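Side-chain contacts in Lip_vut3, C2L (Metagenome, PDB 6NKD), which is probably a lipase or lysophospholipase of the GDSL (SGNH hydrolase) family, related to enzymes of spore germination: residues S11-V16 / T76-G81; L145-I150 / D170-F175. All blocks are in the same frame, centred on the assembly; numbering follows the deposited sequence.

Contact 1: residues S11-V16 / T76-G81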
ATOM      1  N   SER A  11       2.259  -3.508  14.226  1.00 66.09           N
ATOM      2  CA  SER A  11       2.418  -4.083  12.894  1.00 63.67           C
ATOM      3  C   SER A  11       2.227  -5.594  12.900  1.00 62.58           C
ATOM      4  O   SER A  11       1.847  -6.170  11.874  1.00 63.65           O
ATOM      5  CB  SER A  11       3.793  -3.725  12.328  1.00 60.99           C
ATOM      6  OG  SER A  11       4.828  -4.087  13.224  1.00 59.39           O
ATOM      7  N   LEU A  12       2.482  -6.252  14.033  1.00 58.98           N
ATOM      8  CA  LEU A  12       2.291  -7.698  14.099  1.00 56.35           C
ATOM      9  C   LEU A  12       0.823  -8.065  13.935  1.00 55.67           C
ATOM     10  O   LEU A  12       0.486  -9.003  13.201  1.00 55.50           O
ATOM     11  CB  LEU A  12       2.836  -8.246  15.418  1.00 57.71           C
ATOM     12  CG  LEU A  12       4.311  -7.998  15.752  1.00 56.84           C
ATOM     13  CD1 LEU A  12       4.770  -8.929  16.867  1.00 56.14           C
ATOM     14  CD2 LEU A  12       5.186  -8.153  14.519  1.00 54.79           C
ATOM     15  N   THR A  13      -0.069  -7.333  14.611  1.00 56.09           N
ATOM     16  CA  THR A  13      -1.500  -7.575  14.455  1.00 56.53           C
ATOM     17  C   THR A  13      -1.974  -7.205  13.055  1.00 54.92           C
ATOM     18  O   THR A  13      -2.922  -7.811  12.541  1.00 54.77           O
ATOM     19  CB  THR A  13      -2.281  -6.795  15.515  1.00 58.55           C
ATOM     20  OG1 THR A  13      -1.766  -7.105  16.815  1.00 58.09           O
ATOM     21  CG2 THR A  13      -3.763  -7.154  15.473  1.00 60.49           C
ATOM     22  N   VAL A  14      -1.331  -6.222  12.424  1.00 54.25           N
ATOM     23  CA  VAL A  14      -1.634  -5.915  11.031  1.00 54.31           C
ATOM     24  C   VAL A  14      -1.229  -7.075  10.130  1.00 55.22           C
ATOM     25  O   VAL A  14      -1.922  -7.399   9.159  1.00 56.78           O
ATOM     26  CB  VAL A  14      -0.943  -4.603  10.613  1.00 53.64           C
ATOM     27  CG1 VAL A  14      -1.070  -4.381   9.113  1.00 52.76           C
ATOM     28  CG2 VAL A  14      -1.524  -3.426  11.379  1.00 55.21           C
ATOM     29  N   GLY A  15      -0.115  -7.728  10.444  1.00 54.10           N
ATOM     30  CA  GLY A  15       0.422  -8.778   9.607  1.00 53.38           C
ATOM     31  C   GLY A  15       1.533  -8.345   8.678  1.00 53.71           C
ATOM     32  O   GLY A  15       1.729  -8.986   7.639  1.00 54.25           O
ATOM     33  N   VAL A  16       2.259  -7.281   9.014  1.00 54.76           N
ATOM     34  CA  VAL A  16       3.315  -6.775   8.148  1.00 55.49           C
ATOM     35  C   VAL A  16       4.436  -7.799   8.072  1.00 56.55           C
ATOM     36  O   VAL A  16       4.852  -8.365   9.091  1.00 55.84           O
ATOM     37  CB  VAL A  16       3.822  -5.420   8.663  1.00 55.21           C
ATOM     38  CG1 VAL A  16       4.962  -4.900   7.796  1.00 55.46           C
ATOM     39  CG2 VAL A  16       2.682  -4.413   8.714  1.00 55.03           C
ATOM     40  N   THR A  76      -6.369 -10.371  21.843  1.00 60.72           N
ATOM     41  CA  THR A  76      -4.928 -10.472  21.669  1.00 58.71           C
ATOM     42  C   THR A  76      -4.335  -9.075  21.565  1.00 58.35           C
ATOM     43  O   THR A  76      -4.913  -8.192  20.921  1.00 59.90           O
ATOM     44  CB  THR A  76      -4.561 -11.290  20.427  1.00 56.96           C
ATOM     45  OG1 THR A  76      -5.223 -10.746  19.278  1.00 57.76           O
ATOM     46  CG2 THR A  76      -4.966 -12.743  20.610  1.00 47.97           C
ATOM     47  N   ILE A  77      -3.184  -8.875  22.203  1.00 56.51           N
ATOM     48  CA  ILE A  77      -2.529  -7.574  22.251  1.00 55.89           C
ATOM     49  C   ILE A  77      -1.064  -7.746  21.877  1.00 54.24           C
ATOM     50  O   ILE A  77      -0.392  -8.652  22.381  1.00 52.57           O
ATOM     51  CB  ILE A  77      -2.656  -6.916  23.639  1.00 57.98           C
ATOM     52  CG1 ILE A  77      -4.125  -6.817  24.055  1.00 59.71           C
ATOM     53  CG2 ILE A  77      -2.014  -5.537  23.635  1.00 58.21           C
ATOM     54  CD1 ILE A  77      -4.337  -6.161  25.399  1.00 62.20           C
ATOM     55  N   THR A  78      -0.577  -6.883  20.989  1.00 55.14           N
ATOM     56  CA  THR A  78       0.837  -6.799  20.661  1.00 56.09           C
ATOM     57  C   THR A  78       1.301  -5.363  20.852  1.00 62.29           C
ATOM     58  O   THR A  78       0.501  -4.425  20.808  1.00 63.27           O
ATOM     59  CB  THR A  78       1.128  -7.249  19.218  1.00 51.05           C
ATOM     60  OG1 THR A  78       0.535  -6.329  18.294  1.00 51.11           O
ATOM     61  CG2 THR A  78       0.569  -8.638  18.968  1.00 47.27           C
ATOM     62  N   GLY A  79       2.597  -5.197  21.075  1.00 67.60           N
ATOM     63  CA  GLY A  79       3.143  -3.866  21.242  1.00 74.19           C
ATOM     64  C   GLY A  79       4.555  -3.913  21.778  1.00 78.17           C
ATOM     65  O   GLY A  79       5.115  -4.981  22.047  1.00 78.53           O
ATOM     66  N   CYS A  80       5.123  -2.714  21.918  1.00 81.60           N
ATOM     67  CA  CYS A  80       6.462  -2.423  22.428  1.00 86.52           C
ATOM     68  C   CYS A  80       7.574  -2.920  21.510  1.00 84.53           C
ATOM     69  O   CYS A  80       8.753  -2.751  21.848  1.00 89.87           O
ATOM     70  CB  CYS A  80       6.689  -2.993  23.836  1.00 90.29           C
ATOM     71  SG  CYS A  80       7.859  -2.072  24.860  1.00 98.82           S
ATOM     72  N   GLY A  81       7.248  -3.515  20.360  1.00 85.68           N
ATOM     73  CA  GLY A  81       8.290  -3.969  19.453  1.00 81.67           C
ATOM     74  C   GLY A  81       9.084  -2.830  18.838  1.00 78.25           C
ATOM     75  O   GLY A  81      10.299  -2.941  18.650  1.00 75.99           O
TER
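Thr13 and Thr78 join two segments that follow neighbouring strands of the SGNH hydrolase fold. Residues 11-16 start with Ser11, the nucleophile by similarity, just beyond strand 3-9. Residues 76-81 run from the end of strand 74-77 towards Asn82, a substrate-binding residue by similarity. The CA atoms of Thr13 and Thr78 are 6.7 Å apart, the nearest pair across the contact.

The polar link is between two hydroxyls, with Thr13 OG1 2.8 Å from Thr78 OG1. This is hydrogen-bonding distance, but the bond is not settled, because Leu8 O is a weak alternative partner of Thr13 OG1. The two side chains meet at an oblique angle. At Thr78, chi1 of 66° sets OG1 between the backbone N and the carbonyl carbon, facing the short helix 11-14. At Thr13, chi1 of -53° puts OG1 beside its own N, and CG2 lies anti to that N. Thr78 OG1 also bonds to Asp10 OD2, its strongest polar partner. The pair is therefore part of a buried polar network next to the nucleophile.

The remaining contacts are van der Waals approaches of carbon to hydroxyl oxygen. Thr78 CG2 lies 3.5 Å from Thr13 OG1. Leu12 CB approaches Thr78 OG1 at 4.2 Å. Val26 of helix 25-37 and Val45 and Ala47 of strand 41-47 pack on Thr13.

Beside this contact, Ser11 OG is hydrogen-bonded to His189 NE2, consistent with a Ser-His-Asp triad completed by Asp186.

Backbone bonds close the helix in a Schellman motif, with Gly15 at positive phi as the C-prime residue. Its two bonds are Val16 N to Ser11 O and a weak one from Gly15 N to Leu12 O. Gly15 N also makes an ordinary helical bond of 2.9 Å to Ser11 O.

Contact 2: residues L145-I150 / D170-F175; sequences LADKWI and DTYAVF
Ile150 and Tyr172, on two separate helices, give the nearest backbone approach, with their CA atoms 8.6 Å apart. Side chains must bridge that gap, and Tyr172 does most of the reaching. Its CG is anti to the backbone N (chi1 177°), which extends the ring towards helix 144-157. Tyr172 OH donates a hydrogen bond to Asp147 OD1. The modelled separation of 2.4 Å is very short and its exact value is doubtful at this resolution. OD1 meets the ring at its edge, in plane, and the carboxylate is turned 42° from the ring. The two side chains cross at about a right angle. Weak bonds from Asn138 ND2 to Asp147 OD1 and from Lys176 NZ to Tyr172 OH add to this polar site. The apolar part is Ile150 CG2, which approaches Tyr172 CD1 obliquely at 4.4 Å.

Asp170 is the N-cap of helix 171-175, its OD1 accepting a weak bond from Ala173 N. Helix 144-157 is the beta-alpha-beta crossover between parallel strands 130-134 and 166-169. The contact packs it against the short helix 171-175, which follows the outermost strand of this chain's sheet and rests against helix 192-204.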
ATOM      1  N   LEU A 145      23.084  -7.364  23.850  1.00 65.93           N
ATOM      2  CA  LEU A 145      22.304  -6.345  24.545  1.00 65.75           C
ATOM      3  C   LEU A 145      20.838  -6.402  24.136  1.00 62.62           C
ATOM      4  O   LEU A 145      19.946  -6.184  24.963  1.00 61.97           O
ATOM      5  CB  LEU A 145      22.880  -4.958  24.272  1.00 67.19           C
ATOM      6  CG  LEU A 145      22.213  -3.836  25.070  1.00 68.57           C
ATOM      7  CD1 LEU A 145      22.650  -3.877  26.528  1.00 70.58           C
ATOM      8  CD2 LEU A 145      22.500  -2.484  24.451  1.00 69.05           C
ATOM      9  N   ALA A 146      20.571  -6.694  22.862  1.00 61.13           N
ATOM     10  CA  ALA A 146      19.190  -6.856  22.423  1.00 59.24           C
ATOM     11  C   ALA A 146      18.549  -8.074  23.073  1.00 59.86           C
ATOM     12  O   ALA A 146      17.376  -8.032  23.463  1.00 59.39           O
ATOM     13  CB  ALA A 146      19.131  -6.963  20.900  1.00 57.33           C
ATOM     14  N   ASP A 147      19.303  -9.166  23.208  1.00 61.24           N
ATOM     15  CA  ASP A 147      18.760 -10.360  23.844  1.00 63.06           C
ATOM     16  C   ASP A 147      18.543 -10.137  25.336  1.00 65.57           C
ATOM     17  O   ASP A 147      17.529 -10.570  25.894  1.00 65.83           O
ATOM     18  CB  ASP A 147      19.688 -11.550  23.605  1.00 64.03           C
ATOM     19  CG  ASP A 147      19.038 -12.874  23.953  1.00 65.18           C
ATOM     20  OD1 ASP A 147      18.132 -13.305  23.208  1.00 64.42           O
ATOM     21  OD2 ASP A 147      19.434 -13.484  24.968  1.00 67.53           O
ATOM     22  N   LYS A 148      19.486  -9.460  25.995  1.00 67.61           N
ATOM     23  CA  LYS A 148      19.342  -9.184  27.421  1.00 70.39           C
ATOM     24  C   LYS A 148      18.181  -8.236  27.685  1.00 69.15           C
ATOM     25  O   LYS A 148      17.411  -8.434  28.633  1.00 69.99           O
ATOM     26  CB  LYS A 148      20.646  -8.605  27.972  1.00 72.98           C
ATOM     27  CG  LYS A 148      20.616  -8.269  29.456  1.00 75.94           C
ATOM     28  CD  LYS A 148      21.960  -7.722  29.916  1.00 78.90           C
ATOM     29  CE  LYS A 148      22.002  -7.525  31.424  1.00 82.23           C
ATOM     30  NZ  LYS A 148      23.342  -7.066  31.889  1.00 84.27           N
ATOM     31  N   TRP A 149      18.037  -7.201  26.854  1.00 67.83           N
ATOM     32  CA  TRP A 149      16.954  -6.240  27.037  1.00 67.59           C
ATOM     33  C   TRP A 149      15.595  -6.912  26.892  1.00 65.42           C
ATOM     34  O   TRP A 149      14.694  -6.706  27.713  1.00 67.85           O
ATOM     35  CB  TRP A 149      17.097  -5.100  26.028  1.00 69.81           C
ATOM     36  CG  TRP A 149      17.992  -3.984  26.480  1.00 76.58           C
ATOM     37  CD1 TRP A 149      18.584  -3.850  27.702  1.00 81.65           C
ATOM     38  CD2 TRP A 149      18.390  -2.841  25.713  1.00 78.94           C
ATOM     39  NE1 TRP A 149      19.327  -2.694  27.743  1.00 83.90           N
ATOM     40  CE2 TRP A 149      19.223  -2.056  26.535  1.00 81.27           C
ATOM     41  CE3 TRP A 149      18.121  -2.404  24.412  1.00 76.99           C
ATOM     42  CZ2 TRP A 149      19.792  -0.860  26.098  1.00 81.15           C
ATOM     43  CZ3 TRP A 149      18.685  -1.217  23.980  1.00 77.51           C
ATOM     44  CH2 TRP A 149      19.511  -0.459  24.821  1.00 79.53           C
ATOM     45  N   ILE A 150      15.433  -7.729  25.849  1.00 60.79           N
ATOM     46  CA  ILE A 150      14.138  -8.340  25.576  1.00 57.98           C
ATOM     47  C   ILE A 150      13.832  -9.440  26.584  1.00 59.69           C
ATOM     48  O   ILE A 150      12.672  -9.633  26.970  1.00 59.78           O
ATOM     49  CB  ILE A 150      14.109  -8.846  24.121  1.00 55.35           C
ATOM     50  CG1 ILE A 150      14.211  -7.656  23.162  1.00 53.57           C
ATOM     51  CG2 ILE A 150      12.852  -9.658  23.842  1.00 53.63           C
ATOM     52  CD1 ILE A 150      14.180  -8.028  21.700  1.00 51.69           C
ATOM     53  N   ASP A 170       4.770 -17.017  24.724  1.00 65.69           N
ATOM     54  CA  ASP A 170       6.229 -16.977  24.634  1.00 64.28           C
ATOM     55  C   ASP A 170       6.634 -16.895  23.164  1.00 62.30           C
ATOM     56  O   ASP A 170       7.071 -17.868  22.543  1.00 63.05           O
ATOM     57  CB  ASP A 170       6.841 -18.191  25.322  1.00 66.21           C
ATOM     58  CG  ASP A 170       8.316 -18.012  25.620  1.00 65.21           C
ATOM     59  OD1 ASP A 170       8.876 -16.952  25.264  1.00 62.60           O
ATOM     60  OD2 ASP A 170       8.914 -18.931  26.218  1.00 66.88           O
ATOM     61  N   THR A 171       6.473 -15.695  22.597  1.00 50.62           N
ATOM     62  CA  THR A 171       6.906 -15.466  21.223  1.00 48.19           C
ATOM     63  C   THR A 171       8.417 -15.594  21.092  1.00 48.11           C
ATOM     64  O   THR A 171       8.919 -15.963  20.025  1.00 47.69           O
ATOM     65  CB  THR A 171       6.463 -14.083  20.743  1.00 45.43           C
ATOM     66  OG1 THR A 171       5.292 -13.674  21.461  1.00 45.74           O
ATOM     67  CG2 THR A 171       6.154 -14.115  19.256  1.00 43.66           C
ATOM     68  N   TYR A 172       9.150 -15.287  22.164  1.00 48.23           N
ATOM     69  CA  TYR A 172      10.606 -15.367  22.131  1.00 49.13           C
ATOM     70  C   TYR A 172      11.071 -16.792  21.855  1.00 49.71           C
ATOM     71  O   TYR A 172      11.955 -17.020  21.021  1.00 47.36           O
ATOM     72  CB  TYR A 172      11.177 -14.847  23.453  1.00 51.93           C
ATOM     73  CG  TYR A 172      12.681 -14.944  23.585  1.00 54.33           C
ATOM     74  CD1 TYR A 172      13.504 -13.906  23.164  1.00 54.30           C
ATOM     75  CD2 TYR A 172      13.278 -16.066  24.146  1.00 56.10           C
ATOM     76  CE1 TYR A 172      14.879 -13.991  23.290  1.00 55.81           C
ATOM     77  CE2 TYR A 172      14.648 -16.158  24.275  1.00 57.23           C
ATOM     78  CZ  TYR A 172      15.445 -15.120  23.846  1.00 58.09           C
ATOM     79  OH  TYR A 172      16.813 -15.214  23.977  1.00 61.04           O
ATOM     80  N   ALA A 173      10.477 -17.770  22.546  1.00 51.28           N
ATOM     81  CA  ALA A 173      10.865 -19.162  22.342  1.00 51.58           C
ATOM     82  C   ALA A 173      10.494 -19.655  20.950  1.00 50.91           C
ATOM     83  O   ALA A 173      11.161 -20.549  20.414  1.00 52.08           O
ATOM     84  CB  ALA A 173      10.220 -20.052  23.404  1.00 52.20           C
ATOM     85  N   VAL A 174       9.439 -19.096  20.354  1.00 49.00           N
ATOM     86  CA  VAL A 174       9.046 -19.495  19.006  1.00 47.72           C
ATOM     87  C   VAL A 174      10.114 -19.090  17.999  1.00 47.64           C
ATOM     88  O   VAL A 174      10.477 -19.868  17.107  1.00 48.35           O
ATOM     89  CB  VAL A 174       7.674 -18.891  18.650  1.00 46.55           C
ATOM     90  CG1 VAL A 174       7.396 -19.026  17.162  1.00 44.77           C
ATOM     91  CG2 VAL A 174       6.573 -19.557  19.456  1.00 47.24           C
ATOM     92  N   PHE A 175      10.648 -17.878  18.137  1.00 46.86           N
ATOM     93  CA  PHE A 175      11.557 -17.320  17.147  1.00 46.77           C
ATOM     94  C   PHE A 175      13.025 -17.629  17.411  1.00 48.96           C
ATOM     95  O   PHE A 175      13.838 -17.495  16.489  1.00 49.72           O
ATOM     96  CB  PHE A 175      11.378 -15.800  17.069  1.00 47.06           C
ATOM     97  CG  PHE A 175      10.208 -15.370  16.234  1.00 47.31           C
ATOM     98  CD1 PHE A 175      10.407 -14.793  14.990  1.00 46.84           C
ATOM     99  CD2 PHE A 175       8.911 -15.545  16.687  1.00 48.62           C
ATOM    100  CE1 PHE A 175       9.335 -14.394  14.217  1.00 47.48           C
ATOM    101  CE2 PHE A 175       7.835 -15.149  15.918  1.00 47.94           C
ATOM    102  CZ  PHE A 175       8.046 -14.574  14.682  1.00 47.96           C
TER

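Overall arrangement
From the N terminus, strand 3-9 leads into residues 11-16. The chain then passes through helix 25-37, strand 41-47 and two further helices before residues 76-81 close contact 1. This loop brings together the C-terminal ends of the neighbouring strands 3-9 and 74-77. Helices 81-94 and 98-122 and strand 130-134 come next. Contact 2 opens on helix 144-157 and closes just after strand 166-169. The two contacts are in series, neither nested nor crossed. Their centres lie about 15 Å apart and their nearest atoms about 6 Å. Contact 1 ties the segments that follow strands 3-9 and 74-77, and contact 2 joins helices near strand 166-169.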